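Local coordinates for endopolygalacturonase (Chondrostereum purpureum, PDB 1K5C), which probably hydrolyses the alpha-1,4 linkages between galacturonosyl units within polygalacturonate chains of plant pectin, as a glycoside hydrolase of family 28, at residues L257-S261 / A273-V278; A293-E299 / G317-K323; W309-T315 / I329-Y334. One frame throughout, in Å; residues are numbered along the deposited sequence. Where two conformers were deposited one is given.

Contact 1: residues L257-S261 / A273-V278; sequences LISQS and APFSDV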
loop_
_atom_site.group_PDB
_atom_site.type_symbol
_atom_site.label_atom_id
_atom_site.label_comp_id
_atom_site.label_asym_id
_atom_site.label_seq_id
_atom_site.Cartn_x
_atom_site.Cartn_y
_atom_site.Cartn_z
ATOM N N LEU A 257 15.079 -5.138 -1.833
ATOM C CA LEU A 257 15.000 -6.587 -1.842
ATOM C C LEU A 257 14.001 -6.994 -2.924
ATOM O O LEU A 257 12.825 -6.680 -2.849
ATOM C CB LEU A 257 14.595 -7.177 -0.480
ATOM C CG LEU A 257 14.414 -8.721 -0.454
ATOM C CD1 LEU A 257 15.719 -9.446 -0.756
ATOM C CD2 LEU A 257 13.856 -9.166 0.885
ATOM N N ILE A 258 14.538 -7.645 -3.967
ATOM C CA ILE A 258 13.743 -8.153 -5.095
ATOM C C ILE A 258 13.891 -9.652 -5.005
ATOM O O ILE A 258 15.015 -10.139 -5.182
ATOM C CB ILE A 258 14.204 -7.533 -6.403
ATOM C CG1 ILE A 258 13.771 -6.005 -6.372
ATOM C CG2 ILE A 258 13.580 -8.246 -7.599
ATOM C CD1 ILE A 258 14.422 -5.181 -7.446
ATOM N N SER A 259 12.807 -10.366 -4.692
ATOM C CA SER A 259 12.954 -11.766 -4.349
ATOM C C SER A 259 11.745 -12.596 -4.737
ATOM O O SER A 259 10.601 -12.216 -4.543
ATOM C CB SER A 259 13.162 -11.897 -2.837
ATOM O OG SER A 259 13.124 -13.290 -2.462
ATOM N N GLN A 260 12.056 -13.776 -5.308
ATOM C CA GLN A 260 11.071 -14.781 -5.647
ATOM C C GLN A 260 11.082 -15.953 -4.653
ATOM O O GLN A 260 10.554 -17.033 -4.976
ATOM C CB GLN A 260 11.298 -15.242 -7.103
ATOM C CG GLN A 260 10.873 -14.152 -8.072
ATOM C CD GLN A 260 11.405 -14.335 -9.485
ATOM O OE1 GLN A 260 12.471 -14.937 -9.717
ATOM N NE2 GLN A 260 10.701 -13.790 -10.461
ATOM N N SER A 261 11.573 -15.724 -3.459
ATOM C CA SER A 261 11.631 -16.745 -2.396
ATOM C C SER A 261 10.573 -16.545 -1.309
ATOM O O SER A 261 10.598 -17.293 -0.306
ATOM C CB SER A 261 13.004 -16.766 -1.742
ATOM O OG SER A 261 14.005 -17.119 -2.725
ATOM N N ALA A 273 6.706 -16.713 -11.300
ATOM C CA ALA A 273 6.236 -15.341 -11.219
ATOM C C ALA A 273 7.294 -14.393 -11.802
ATOM O O ALA A 273 7.881 -13.561 -11.115
ATOM C CB ALA A 273 5.940 -14.978 -9.758
ATOM N N PRO A 274 7.582 -14.541 -13.098
ATOM C CA PRO A 274 8.718 -13.811 -13.701
ATOM C C PRO A 274 8.606 -12.306 -13.467
ATOM O O PRO A 274 7.562 -11.686 -13.627
ATOM C CB PRO A 274 8.604 -14.132 -15.208
ATOM C CG PRO A 274 7.227 -14.741 -15.373
ATOM C CD PRO A 274 6.971 -15.471 -14.070
ATOM N N PHE A 275 9.798 -11.711 -13.182
ATOM C CA PHE A 275 9.951 -10.253 -13.072
ATOM C C PHE A 275 10.692 -9.764 -14.313
ATOM O O PHE A 275 11.744 -10.310 -14.660
ATOM C CB PHE A 275 10.767 -9.838 -11.861
ATOM C CG PHE A 275 10.219 -10.217 -10.502
ATOM C CD1 PHE A 275 8.926 -10.660 -10.314
ATOM C CD2 PHE A 275 11.085 -10.136 -9.419
ATOM C CE1 PHE A 275 8.478 -11.026 -9.026
ATOM C CE2 PHE A 275 10.660 -10.463 -8.125
ATOM C CZ PHE A 275 9.344 -10.908 -7.938
ATOM N N SER A 276 10.208 -8.683 -14.913
ATOM C CA SER A 276 10.884 -8.119 -16.092
ATOM C C SER A 276 10.827 -6.586 -16.045
ATOM O O SER A 276 9.905 -5.985 -15.501
ATOM C CB SER A 276 10.317 -8.642 -17.372
ATOM O OG SER A 276 8.973 -8.428 -17.480
ATOM N N ASP A 277 11.848 -6.013 -16.668
ATOM C CA ASP A 277 11.876 -4.554 -16.962
ATOM C C ASP A 277 11.685 -3.721 -15.700
ATOM O O ASP A 277 10.744 -2.929 -15.595
ATOM C CB ASP A 277 10.840 -4.225 -18.037
ATOM C CG ASP A 277 11.101 -4.958 -19.296
ATOM O OD1 ASP A 277 12.167 -5.598 -19.501
ATOM O OD2 ASP A 277 10.189 -4.836 -20.172
ATOM N N VAL A 278 12.644 -3.869 -14.769
ATOM C CA VAL A 278 12.639 -3.132 -13.498
ATOM C C VAL A 278 13.804 -2.107 -13.553
ATOM O O VAL A 278 14.963 -2.527 -13.633
ATOM C CB VAL A 278 12.806 -4.083 -12.300
ATOM C CG1 VAL A 278 12.882 -3.280 -11.011
ATOM C CG2 VAL A 278 11.658 -5.086 -12.279
#

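Contact 2: residues A293-E299 / G317-K323; sequences ATRVTVE and GKAGTIK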
loop_
_atom_site.group_PDB
_atom_site.type_symbol
_atom_site.label_atom_id
_atom_site.label_comp_id
_atom_site.label_asym_id
_atom_site.label_seq_id
_atom_site.Cartn_x
_atom_site.Cartn_y
_atom_site.Cartn_z
ATOM N N ALA A 293 22.233 -3.346 8.171
ATOM C CA ALA A 293 21.374 -3.633 7.034
ATOM C C ALA A 293 22.190 -4.070 5.822
ATOM O O ALA A 293 23.414 -3.873 5.756
ATOM C CB ALA A 293 20.582 -2.384 6.684
ATOM N N THR A 294 21.479 -4.648 4.859
ATOM C CA THR A 294 22.004 -4.977 3.532
ATOM C C THR A 294 21.561 -3.923 2.528
ATOM O O THR A 294 20.415 -3.460 2.570
ATOM C CB THR A 294 21.505 -6.364 3.118
ATOM O OG1 THR A 294 22.023 -7.337 4.045
ATOM C CG2 THR A 294 21.939 -6.739 1.722
ATOM N N ARG A 295 22.452 -3.526 1.622
ATOM C CA ARG A 295 22.105 -2.526 0.593
ATOM C C ARG A 295 21.094 -3.072 -0.422
ATOM O O ARG A 295 19.942 -2.628 -0.431
ATOM C CB ARG A 295 23.379 -1.989 -0.078
ATOM C CG ARG A 295 24.214 -1.124 0.916
ATOM C CD ARG A 295 25.361 -0.440 0.228
ATOM N NE ARG A 295 26.434 -1.272 -0.324
ATOM C CZ ARG A 295 27.467 -1.684 0.438
ATOM N NH1 ARG A 295 27.542 -1.443 1.741
ATOM N NH2 ARG A 295 28.447 -2.398 -0.128
ATOM N N VAL A 296 21.530 -4.010 -1.256
ATOM C CA VAL A 296 20.665 -4.558 -2.319
ATOM C C VAL A 296 20.838 -6.062 -2.406
ATOM O O VAL A 296 21.960 -6.555 -2.549
ATOM C CB VAL A 296 21.067 -3.933 -3.668
ATOM C CG1 VAL A 296 20.316 -4.594 -4.836
ATOM C CG2 VAL A 296 20.862 -2.426 -3.683
ATOM N N THR A 297 19.723 -6.784 -2.406
ATOM C CA THR A 297 19.724 -8.198 -2.784
ATOM C C THR A 297 18.649 -8.405 -3.867
ATOM O O THR A 297 17.510 -7.940 -3.706
ATOM C CB THR A 297 19.514 -9.140 -1.600
ATOM O OG1 THR A 297 20.795 -9.149 -0.890
ATOM C CG2 THR A 297 19.148 -10.577 -1.974
ATOM N N VAL A 298 19.049 -9.116 -4.918
ATOM C CA VAL A 298 18.149 -9.584 -5.967
ATOM C C VAL A 298 18.266 -11.107 -5.962
ATOM O O VAL A 298 19.378 -11.625 -6.129
ATOM C CB VAL A 298 18.549 -9.014 -7.344
ATOM C CG1 VAL A 298 17.681 -9.646 -8.436
ATOM C CG2 VAL A 298 18.438 -7.483 -7.332
ATOM N N GLU A 299 17.129 -11.792 -5.763
ATOM C CA GLU A 299 17.077 -13.261 -5.701
ATOM C C GLU A 299 16.021 -13.736 -6.690
ATOM O O GLU A 299 14.850 -13.879 -6.367
ATOM C CB GLU A 299 16.772 -13.707 -4.254
ATOM C CG GLU A 299 16.694 -15.230 -4.115
ATOM C CD GLU A 299 18.017 -15.918 -3.885
ATOM O OE1 GLU A 299 19.072 -15.290 -3.978
ATOM O OE2 GLU A 299 17.992 -17.141 -3.572
ATOM N N GLY A 317 25.629 0.113 5.632
ATOM C CA GLY A 317 25.424 -1.322 5.784
ATOM C C GLY A 317 26.456 -2.133 5.034
ATOM O O GLY A 317 27.652 -1.771 4.931
ATOM N N LYS A 318 26.020 -3.297 4.546
ATOM C CA LYS A 318 26.887 -4.250 3.852
ATOM C C LYS A 318 26.288 -4.617 2.510
ATOM O O LYS A 318 25.105 -4.410 2.223
ATOM C CB LYS A 318 27.087 -5.502 4.678
ATOM C CG LYS A 318 25.854 -6.367 4.817
ATOM C CD LYS A 318 26.120 -7.634 5.616
ATOM C CE LYS A 318 24.895 -8.484 5.796
ATOM N NZ LYS A 318 25.191 -9.676 6.640
ATOM N N ALA A 319 27.144 -5.162 1.640
ATOM C CA ALA A 319 26.687 -5.618 0.343
ATOM C C ALA A 319 25.747 -6.790 0.462
ATOM O O ALA A 319 25.952 -7.672 1.280
ATOM C CB ALA A 319 27.926 -6.104 -0.459
ATOM N N GLY A 320 24.764 -6.845 -0.411
ATOM C CA GLY A 320 23.914 -8.042 -0.563
ATOM C C GLY A 320 24.435 -8.926 -1.696
ATOM O O GLY A 320 25.650 -8.944 -1.989
ATOM N N THR A 321 23.512 -9.697 -2.270
ATOM C CA THR A 321 23.870 -10.630 -3.345
ATOM C C THR A 321 22.940 -10.392 -4.521
ATOM O O THR A 321 21.763 -10.042 -4.369
ATOM C CB THR A 321 23.760 -12.087 -2.871
ATOM O OG1 THR A 321 22.457 -12.370 -2.318
ATOM C CG2 THR A 321 24.804 -12.392 -1.774
ATOM N N ILE A 322 23.499 -10.619 -5.734
ATOM C CA ILE A 322 22.736 -10.443 -6.972
ATOM C C ILE A 322 22.697 -11.754 -7.728
ATOM O O ILE A 322 23.737 -12.253 -8.203
ATOM C CB ILE A 322 23.356 -9.372 -7.885
ATOM C CG1 ILE A 322 23.513 -8.000 -7.211
ATOM C CG2 ILE A 322 22.555 -9.279 -9.214
ATOM C CD1 ILE A 322 22.180 -7.407 -6.879
ATOM N N LYS A 323 21.496 -12.291 -7.886
ATOM C CA LYS A 323 21.202 -13.499 -8.667
ATOM C C LYS A 323 20.051 -13.046 -9.551
ATOM O O LYS A 323 18.873 -13.113 -9.160
ATOM C CB LYS A 323 20.854 -14.666 -7.747
ATOM C CG LYS A 323 22.072 -15.096 -6.952
ATOM C CD LYS A 323 21.746 -16.377 -6.185
ATOM C CE LYS A 323 22.864 -16.726 -5.191
ATOM N NZ LYS A 323 22.521 -18.045 -4.590
HETATM O O HOH W 1 24.482 -4.418 -2.165
HETATM O O HOH W 2 20.810 -13.147 -4.253
HETATM O O HOH W 3 20.988 -16.464 -2.199
HETATM O O HOH W 4 19.767 -18.772 -4.842
#

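Contact 3: residues W309-T315 / I329-Y334; sequences WSQLTVT and ITGGQY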
loop_
_atom_site.group_PDB
_atom_site.type_symbol
_atom_site.label_atom_id
_atom_site.label_comp_id
_atom_site.label_asym_id
_atom_site.label_seq_id
_atom_site.Cartn_x
_atom_site.Cartn_y
_atom_site.Cartn_z
ATOM N N TRP A 309 19.578 0.470 -13.852
ATOM C CA TRP A 309 19.580 0.939 -12.471
ATOM C C TRP A 309 20.556 2.112 -12.304
ATOM O O TRP A 309 21.049 2.409 -11.222
ATOM C CB TRP A 309 19.969 -0.206 -11.520
ATOM C CG TRP A 309 18.837 -1.196 -11.353
ATOM C CD1 TRP A 309 17.738 -1.425 -12.151
ATOM C CD2 TRP A 309 18.714 -2.100 -10.226
ATOM N NE1 TRP A 309 16.933 -2.422 -11.592
ATOM C CE2 TRP A 309 17.521 -2.837 -10.421
ATOM C CE3 TRP A 309 19.508 -2.340 -9.098
ATOM C CZ2 TRP A 309 17.120 -3.819 -9.468
ATOM C CZ3 TRP A 309 19.093 -3.299 -8.179
ATOM C CH2 TRP A 309 17.908 -4.028 -8.381
ATOM N N SER A 310 20.746 2.883 -13.407
ATOM C CA SER A 310 21.765 3.940 -13.400
ATOM C C SER A 310 21.531 4.972 -12.368
ATOM O O SER A 310 22.505 5.568 -11.888
ATOM C CB SER A 310 21.791 4.580 -14.811
ATOM O OG SER A 310 20.483 5.113 -15.151
ATOM N N GLN A 311 20.262 5.252 -12.000
ATOM C CA GLN A 311 19.986 6.345 -11.053
ATOM C C GLN A 311 19.853 5.877 -9.605
ATOM O O GLN A 311 19.509 6.692 -8.736
ATOM C CB GLN A 311 18.741 7.132 -11.504
ATOM C CG GLN A 311 19.026 7.913 -12.827
ATOM C CD GLN A 311 20.044 9.021 -12.563
ATOM O OE1 GLN A 311 21.238 8.820 -12.658
ATOM N NE2 GLN A 311 19.582 10.178 -12.169
ATOM N N LEU A 312 20.181 4.605 -9.325
ATOM C CA LEU A 312 20.150 4.126 -7.934
ATOM C C LEU A 312 21.495 4.344 -7.259
ATOM O O LEU A 312 22.543 3.922 -7.795
ATOM C CB LEU A 312 19.829 2.617 -7.947
ATOM C CG LEU A 312 19.804 1.929 -6.603
ATOM C CD1 LEU A 312 18.706 2.560 -5.680
ATOM C CD2 LEU A 312 19.580 0.416 -6.750
ATOM N N THR A 313 21.462 4.887 -6.063
ATOM C CA THR A 313 22.650 4.939 -5.172
ATOM C C THR A 313 22.207 4.398 -3.808
ATOM O O THR A 313 21.281 4.982 -3.235
ATOM C CB THR A 313 23.232 6.352 -5.044
ATOM O OG1 THR A 313 23.620 6.824 -6.328
ATOM C CG2 THR A 313 24.402 6.337 -4.064
ATOM N N VAL A 314 22.853 3.365 -3.334
ATOM C CA VAL A 314 22.568 2.827 -2.002
ATOM C C VAL A 314 23.883 2.840 -1.204
ATOM O O VAL A 314 24.896 2.336 -1.723
ATOM C CB VAL A 314 21.997 1.397 -2.044
ATOM C CG1 VAL A 314 21.523 0.977 -0.624
ATOM C CG2 VAL A 314 20.845 1.261 -3.039
ATOM N N THR A 315 23.841 3.388 -0.003
ATOM C CA THR A 315 25.015 3.498 0.860
ATOM C C THR A 315 24.648 3.016 2.284
ATOM O O THR A 315 23.491 2.933 2.646
ATOM C CB THR A 315 25.547 4.947 0.903
ATOM O OG1 THR A 315 24.491 5.822 1.368
ATOM C CG2 THR A 315 26.050 5.406 -0.488
ATOM N N ILE A 329 21.518 -6.338 -15.005
ATOM C CA ILE A 329 21.373 -5.095 -14.244
ATOM C C ILE A 329 22.566 -4.197 -14.514
ATOM O O ILE A 329 23.731 -4.612 -14.329
ATOM C CB ILE A 329 21.218 -5.395 -12.729
ATOM C CG1 ILE A 329 20.069 -6.362 -12.463
ATOM C CG2 ILE A 329 21.106 -4.076 -11.999
ATOM C CD1 ILE A 329 19.882 -6.796 -11.040
ATOM N N THR A 330 22.336 -2.987 -14.999
ATOM C CA THR A 330 23.360 -1.961 -15.296
ATOM C C THR A 330 23.214 -0.872 -14.234
ATOM O O THR A 330 22.163 -0.250 -14.141
ATOM C CB THR A 330 23.074 -1.321 -16.683
ATOM O OG1 THR A 330 23.202 -2.281 -17.700
ATOM C CG2 THR A 330 24.076 -0.235 -17.016
ATOM N N GLY A 331 24.155 -0.650 -13.325
ATOM C CA GLY A 331 23.991 0.130 -12.016
ATOM C C GLY A 331 24.419 1.482 -12.493
ATOM O O GLY A 331 24.800 1.596 -13.718
ATOM N N GLY A 332 24.472 2.508 -11.708
ATOM C CA GLY A 332 24.123 2.512 -10.308
ATOM C C GLY A 332 25.297 2.280 -9.394
ATOM O O GLY A 332 26.356 1.806 -9.822
ATOM N N GLN A 333 25.099 2.608 -8.122
ATOM C CA GLN A 333 26.113 2.441 -7.113
ATOM C C GLN A 333 25.463 1.751 -5.917
ATOM O O GLN A 333 24.606 2.335 -5.273
ATOM C CB GLN A 333 26.698 3.803 -6.699
ATOM C CG GLN A 333 27.697 3.700 -5.583
ATOM C CD GLN A 333 28.091 5.049 -4.974
ATOM O OE1 GLN A 333 28.297 6.054 -5.679
ATOM N NE2 GLN A 333 28.192 5.021 -3.625
ATOM N N TYR A 334 25.862 0.543 -5.600
ATOM C CA TYR A 334 25.286 -0.215 -4.497
ATOM C C TYR A 334 26.056 -1.480 -4.136
ATOM O O TYR A 334 25.795 -2.027 -3.035
ATOM C CB TYR A 334 23.812 -0.675 -4.824
ATOM C CG TYR A 334 23.755 -1.583 -6.020
ATOM C CD1 TYR A 334 23.879 -2.971 -5.989
ATOM C CD2 TYR A 334 23.635 -0.989 -7.305
ATOM C CE1 TYR A 334 23.843 -3.775 -7.140
ATOM C CE2 TYR A 334 23.617 -1.768 -8.448
ATOM C CZ TYR A 334 23.720 -3.162 -8.349
ATOM O OH TYR A 334 23.696 -3.937 -9.483
HETATM O O HOH W 5 26.052 7.682 -7.239
HETATM O O HOH W 6 27.550 2.419 -2.187
#

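Contact 1: residues L257-S261 / A273-V278
A glutamine methylene rests on an aromatic ring while its amide reaches past to the backbone: Gln260 CG sits over one face of Phe275, 3.9 Å from the ring centroid and 26° off the normal, a CH-pi contact. Beyond it, Gln260 NE2 gives a weak hydrogen bond to Ala273 O (2.9 Å, bent to 130°), and OE1 accepts from the backbone N of Asn302, so this buried amide ties two loops together. The ring edge is also occupied, by Ile258 CG2 at 3.6 Å from Phe275 CD2 and by Ser259 O at 3.8 Å from Phe275 CZ. Ile258 CD1 meets Val278 CG1 more loosely, at 4.3 Å. No backbone-to-backbone hydrogen bond joins the two segments: the short strand axes stay 10.3 Å apart, their N-to-C directions at 148°, roughly antiparallel, so the gap is bridged mainly by side chains. Ser259 points its CB away from this interior; its OG accepts from Ser261 N (3.1 Å) in an ST turn where the chain rounds a corner, and also bonds to Asp265 O. That outer side is near the substrate site, with the Ser259 side chain about 6 Å from those of the galacturonate-binding residues Lys228 and Tyr262. Apolar side chains meeting inside, between strands of two different sheets, are characteristic of the right-handed parallel beta-helix of family 28 hydrolases.

Contact 2: residues A293-E299 / G317-K323
Five direct hydrogen bonds knit residues 293-299 to 317-323, whose end-to-end directions are only 4° apart. Lys318 N donates to Ala293 O and Arg295 N to Lys318 O, both at 2.9 Å, making a single bridge around Thr294. Regular parallel pairing begins with Val298 N to Thr321 O (2.9 Å) and Lys323 N to Val298 O (2.8 Å). Between these parts, Thr321 N is satisfied by a side chain, Thr297 OG1, at 3.1 Å, and water 1 accepts from Val296 N (3.1 Å) and Gly320 N (3.0 Å). Water 2 is placed to donate to Val298 O and Glu299 OE1 (each 2.8 Å), with Thr321 OG1 at 2.7 Å. Glu299 OE1 and Lys323 NZ stand 4.5 Å apart, beyond a salt bridge, but waters bridge the side chains: water 4 donates to Glu299 OE2 (2.7 Å) and accepts from Lys323 NZ (2.9 Å); water 3 donates to Glu299 OE1 (2.9 Å) and accepts weakly from Lys323 NZ (3.3 Å). Glu299 OE2 also receives Gly267 N. Arg295 NE donates to Tyr334 O, NH1 to Gly316 O, and NH2 forms a salt bridge with Leu335 OXT. Ile322 CD1 packs 3.8 Å from Val298 CG2. Strand 322-323 is the outermost of its parallel sheet, strand 294-299 pairs on its other side with strand 254-259, and Val296 and Val298 face Trp309 of strand 306-315 across the interior.

Contact 3: residues W309-T315 / I329-Y334
Three backbone hydrogen bonds join the segments: Trp309 N to Thr330 O (2.7 Å), Val314 N to Gln333 O (2.8 Å) and Gln333 N to Leu312 O (2.9 Å). The last two flank the parallel bridge of Thr313 with Gln333. Trp309 NE1 donates to Val278 O. Water 6 bridges Val314 O (2.7 Å) and Gln333 NE2 (3.0 Å); water 5 donates to Thr313 OG1 (2.7 Å) and Gln333 OE1 (3.2 Å). Between the bonded ends, a type I turn from Trp309 to Leu312 takes the chain round a corner, while the opposing strand passes through Gly331 and Gly332, joined, in the conformer given, by a cis peptide. Gly332 has positive phi, and a CB on it would strike Trp309 O. Strand 328-333 pairs with strand 306-315 as the last parallel pairing of this beta-helix sheet. Inside, Ile329 CG2 covers a face of Trp309, 3.9 Å from the centroid of its five-membered ring, and the indole edge points to the face of Tyr334, the six-membered rings 5.9 Å apart by centroid with planes at 61°. Past the rings, Val314 CB meets Tyr334 CB at 3.9 Å, and Leu312 CD2 approaches Tyr334 CD2 at 4.3 Å.

All three contacts lie toward the C-terminal end of the beta-helix. Contact 1 closes before the others open, whereas the segments of contacts 2 and 3 alternate along the chain, as fits pairs between successive turns of a coil. The centres of contacts 1 and 2 are about 14 Å apart, those of 1 and 3 about 17 Å and those of 2 and 3 about 12 Å. Strands 254-259 and 294-299 are neighbours in one sheet, linking contacts 1 and 2; strands 275-280 and 306-315 share the other sheet. Trp309 touches both Ile258 and Val298, so it packs contact 1 against contact 2 inside the coil; the galacturonate-binding Lys228 and Tyr262 lie near Ser259 of contact 1.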